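Local coordinates for Lmaj004144AAA protein (Leishmania major, PDB 1Y63) that probably acts as a broad-specificity nucleoside monophosphate kinase with additional ATPase activity that takes part in late maturation of the small ribosomal subunit, at residues K47-Y52 / L73-P78. Residues are numbered along the deposited sequence; the frame is centred on the assembly and turned at random.
Sequences KENHFY and LDFMEP
The side-chain nitrogen ND2 of Asn-49 lies 3.9 Å from both CE2 and CZ of Phe-75, above one face of that ring and displaced toward its rim. Its hydrogen-bonding partner is the backbone carbonyl of Leu-45, a bond that ties the amide back to the last turn of helix 42-48 and leaves ND2 above the rim of the aromatic ring. Amide and ring planes are inclined by 52°, and OD1 comes within 3.8 Å of Phe-75 CE2. Asparagine suits this helix end, since a short amide can give an N-H to a carbonyl of the last turn and still touch an aromatic neighbour. A Schellman motif closes the helix here: His-50, with positive phi, is its C-prime residue, and Phe-51 N bonds back to Val-46 O. The chain then bends through an inverse gamma turn centred on Phe-51, whose ring packs against helix 66-80, so that the ends of two helices of this P-loop kinase fold are joined. The two phenylalanines form an offset edge-to-face pair, the edge of Phe-51 toward the face of Phe-75, with centroids 5.8 Å apart and planes at 67°. Atom CZ of Phe-51 approaches Phe-75 CB to 3.7 Å. Phe-75 reaches both Asn-49 and Phe-51 because its chi1 of -173° sets CG opposite the backbone N, and it also touches Leu-45. Phenylalanine suits this place by offering a broad face to the edge of Phe-51 and to the amide nitrogen. Phe-51 is the buried partner; being flat and apolar, it can turn an edge toward Phe-75 while its ring receives Asn-49 CB over the centre of one face, 3.3 Å above the plane, and it also packs on Arg-71 and Leu-72.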
ATOM      1  N   LYS A  47     -12.171   8.544  -0.355  1.00 18.34           N
ATOM      2  CA  LYS A  47     -13.170   9.247   0.468  1.00 18.37           C
ATOM      3  C   LYS A  47     -13.405  10.664  -0.017  1.00 19.29           C
ATOM      4  O   LYS A  47     -14.563  11.109  -0.200  1.00 20.71           O
ATOM      5  CB  LYS A  47     -12.696   9.306   1.929  0.50 15.33           C
ATOM      6  CG  LYS A  47     -13.634  10.050   2.889  0.50 20.99           C
ATOM      7  CD  LYS A  47     -13.057  10.088   4.311  0.50 26.15           C
ATOM      8  CE  LYS A  47     -13.771  11.089   5.192  0.50 27.78           C
ATOM      9  NZ  LYS A  47     -15.195  10.725   5.423  0.50 29.25           N
ATOM     10  N   GLU A  48     -12.317  11.403  -0.187  1.00 17.25           N
ATOM     11  CA  GLU A  48     -12.419  12.838  -0.472  1.00 17.88           C
ATOM     12  C   GLU A  48     -13.106  13.117  -1.804  1.00 15.04           C
ATOM     13  O   GLU A  48     -13.784  14.115  -1.956  1.00 15.54           O
ATOM     14  CB  GLU A  48     -11.025  13.475  -0.499  1.00 18.27           C
ATOM     15  CG  GLU A  48     -10.412  13.663   0.877  1.00 24.57           C
ATOM     16  CD  GLU A  48      -8.880  13.702   0.872  0.50 24.54           C
ATOM     17  OE1 GLU A  48      -8.271  13.787  -0.216  0.50 21.61           O
ATOM     18  OE2 GLU A  48      -8.280  13.625   1.979  0.50 26.44           O
ATOM     19  N   ASN A  49     -12.887  12.224  -2.772  1.00 16.45           N
ATOM     20  CA  ASN A  49     -13.379  12.423  -4.119  1.00 17.26           C
ATOM     21  C   ASN A  49     -14.552  11.536  -4.482  1.00 18.56           C
ATOM     22  O   ASN A  49     -14.941  11.495  -5.653  1.00 19.91           O
ATOM     23  CB  ASN A  49     -12.245  12.191  -5.100  1.00 17.71           C
ATOM     24  CG  ASN A  49     -11.157  13.226  -4.987  1.00 13.68           C
ATOM     25  OD1 ASN A  49     -11.327  14.379  -5.487  1.00 17.63           O
ATOM     26  ND2 ASN A  49     -10.067  12.885  -4.334  1.00 20.08           N
ATOM     27  N   HIS A  50     -15.106  10.827  -3.497  1.00 19.23           N
ATOM     28  CA  HIS A  50     -16.234   9.938  -3.743  1.00 21.60           C
ATOM     29  C   HIS A  50     -15.897   8.980  -4.912  1.00 22.18           C
ATOM     30  O   HIS A  50     -16.714   8.750  -5.804  1.00 21.79           O
ATOM     31  CB  HIS A  50     -17.518  10.790  -3.998  1.00 21.93           C
ATOM     32  CG  HIS A  50     -18.778  10.202  -3.430  1.00 22.66           C
ATOM     33  ND1 HIS A  50     -19.536   9.271  -4.108  1.00 34.55           N
ATOM     34  CD2 HIS A  50     -19.440  10.457  -2.276  1.00 27.84           C
ATOM     35  CE1 HIS A  50     -20.596   8.955  -3.384  1.00 34.60           C
ATOM     36  NE2 HIS A  50     -20.561   9.661  -2.267  1.00 35.76           N
ATOM     37  N   PHE A  51     -14.678   8.424  -4.924  1.00 21.26           N
ATOM     38  CA  PHE A  51     -14.300   7.439  -5.956  1.00 18.89           C
ATOM     39  C   PHE A  51     -14.850   6.067  -5.554  1.00 23.11           C
ATOM     40  O   PHE A  51     -14.101   5.093  -5.405  1.00 22.92           O
ATOM     41  CB  PHE A  51     -12.785   7.338  -6.131  1.00 19.80           C
ATOM     42  CG  PHE A  51     -12.117   8.572  -6.697  1.00 19.21           C
ATOM     43  CD1 PHE A  51     -12.725   9.350  -7.683  1.00 20.70           C
ATOM     44  CD2 PHE A  51     -10.847   8.916  -6.254  1.00 20.98           C
ATOM     45  CE1 PHE A  51     -12.074  10.454  -8.212  1.00 20.88           C
ATOM     46  CE2 PHE A  51     -10.176  10.005  -6.787  1.00 21.68           C
ATOM     47  CZ  PHE A  51     -10.797  10.782  -7.756  1.00 20.11           C
ATOM     48  N   TYR A  52     -16.160   6.013  -5.354  1.00 21.91           N
ATOM     49  CA  TYR A  52     -16.852   4.760  -4.995  1.00 27.85           C
ATOM     50  C   TYR A  52     -18.319   4.906  -5.323  1.00 29.08           C
ATOM     51  O   TYR A  52     -18.803   6.018  -5.468  1.00 29.36           O
ATOM     52  CB  TYR A  52     -16.673   4.440  -3.510  1.00 24.40           C
ATOM     53  CG  TYR A  52     -17.232   5.487  -2.562  1.00 25.07           C
ATOM     54  CD1 TYR A  52     -18.572   5.469  -2.166  1.00 24.99           C
ATOM     55  CD2 TYR A  52     -16.423   6.484  -2.051  1.00 25.14           C
ATOM     56  CE1 TYR A  52     -19.074   6.423  -1.298  1.00 27.01           C
ATOM     57  CE2 TYR A  52     -16.917   7.432  -1.186  1.00 25.09           C
ATOM     58  CZ  TYR A  52     -18.229   7.394  -0.802  1.00 27.70           C
ATOM     59  OH  TYR A  52     -18.689   8.353   0.072  1.00 26.30           O
ATOM     60  N   LEU A  73      -7.622   6.520 -10.909  1.00 18.61           N
ATOM     61  CA  LEU A  73      -6.387   6.469 -11.692  1.00 18.99           C
ATOM     62  C   LEU A  73      -6.115   7.754 -12.439  1.00 18.09           C
ATOM     63  O   LEU A  73      -4.972   8.219 -12.487  1.00 20.94           O
ATOM     64  CB  LEU A  73      -6.408   5.281 -12.653  1.00 18.16           C
ATOM     65  CG  LEU A  73      -6.543   3.876 -12.036  1.00 24.57           C
ATOM     66  CD1 LEU A  73      -6.485   2.849 -13.151  1.00 28.11           C
ATOM     67  CD2 LEU A  73      -5.531   3.525 -10.997  1.00 27.90           C
ATOM     68  N   ASP A  74      -7.150   8.378 -13.002  1.00 18.73           N
ATOM     69  CA  ASP A  74      -6.957   9.633 -13.701  1.00 19.64           C
ATOM     70  C   ASP A  74      -6.479  10.723 -12.737  1.00 19.83           C
ATOM     71  O   ASP A  74      -5.670  11.578 -13.117  1.00 21.23           O
ATOM     72  CB  ASP A  74      -8.260  10.084 -14.393  1.00 20.08           C
ATOM     73  CG  ASP A  74      -8.630   9.248 -15.605  1.00 29.05           C
ATOM     74  OD1 ASP A  74      -7.798   8.487 -16.121  1.00 27.48           O
ATOM     75  OD2 ASP A  74      -9.792   9.384 -16.055  1.00 31.39           O
ATOM     76  N   PHE A  75      -7.002  10.703 -11.503  1.00 17.17           N
ATOM     77  CA  PHE A  75      -6.603  11.639 -10.459  1.00 18.52           C
ATOM     78  C   PHE A  75      -5.146  11.437 -10.069  1.00 19.30           C
ATOM     79  O   PHE A  75      -4.382  12.411  -9.902  1.00 18.93           O
ATOM     80  CB  PHE A  75      -7.527  11.475  -9.243  1.00 21.12           C
ATOM     81  CG  PHE A  75      -7.317  12.509  -8.181  1.00 24.36           C
ATOM     82  CD1 PHE A  75      -6.327  12.327  -7.213  1.00 28.27           C
ATOM     83  CD2 PHE A  75      -8.125  13.638  -8.129  1.00 29.21           C
ATOM     84  CE1 PHE A  75      -6.125  13.302  -6.223  1.00 31.33           C
ATOM     85  CE2 PHE A  75      -7.933  14.617  -7.119  1.00 30.34           C
ATOM     86  CZ  PHE A  75      -6.941  14.432  -6.184  1.00 28.54           C
ATOM     87  N   MET A  76      -4.751  10.171  -9.912  1.00 20.22           N
ATOM     88  CA  MET A  76      -3.391   9.844  -9.476  1.00 17.08           C
ATOM     89  C   MET A  76      -2.323  10.003 -10.563  1.00 18.74           C
ATOM     90  O   MET A  76      -1.180  10.338 -10.267  1.00 19.10           O
ATOM     91  CB  MET A  76      -3.348   8.421  -8.916  1.00 20.36           C
ATOM     92  CG  MET A  76      -4.085   8.218  -7.632  1.00 18.36           C
ATOM     93  SD  MET A  76      -4.034   6.510  -7.100  1.00 22.22           S
ATOM     94  CE  MET A  76      -2.276   6.327  -6.696  1.00 23.42           C
ATOM     95  N   GLU A  77      -2.701   9.780 -11.823  1.00 20.25           N
ATOM     96  CA  GLU A  77      -1.739   9.767 -12.908  1.00 18.44           C
ATOM     97  C   GLU A  77      -0.751  10.937 -12.901  1.00 20.42           C
ATOM     98  O   GLU A  77       0.447  10.706 -12.934  1.00 19.23           O
ATOM     99  CB  GLU A  77      -2.450   9.642 -14.259  1.00 19.59           C
ATOM    100  CG  GLU A  77      -1.521   9.755 -15.473  1.00 21.71           C
ATOM    101  CD  GLU A  77      -0.674   8.520 -15.725  1.00 22.33           C
ATOM    102  OE1 GLU A  77      -1.043   7.405 -15.281  1.00 23.61           O
ATOM    103  OE2 GLU A  77       0.346   8.666 -16.441  1.00 22.98           O
ATOM    104  N   PRO A  78      -1.239  12.195 -12.896  1.00 21.09           N
ATOM    105  CA  PRO A  78      -0.262  13.295 -12.912  1.00 21.83           C
ATOM    106  C   PRO A  78       0.695  13.307 -11.724  1.00 22.15           C
ATOM    107  O   PRO A  78       1.872  13.657 -11.906  1.00 24.62           O
ATOM    108  CB  PRO A  78      -1.145  14.546 -12.936  1.00 23.22           C
ATOM    109  CG  PRO A  78      -2.448  14.103 -12.394  1.00 26.13           C
ATOM    110  CD  PRO A  78      -2.620  12.717 -12.915  1.00 21.65           C
TER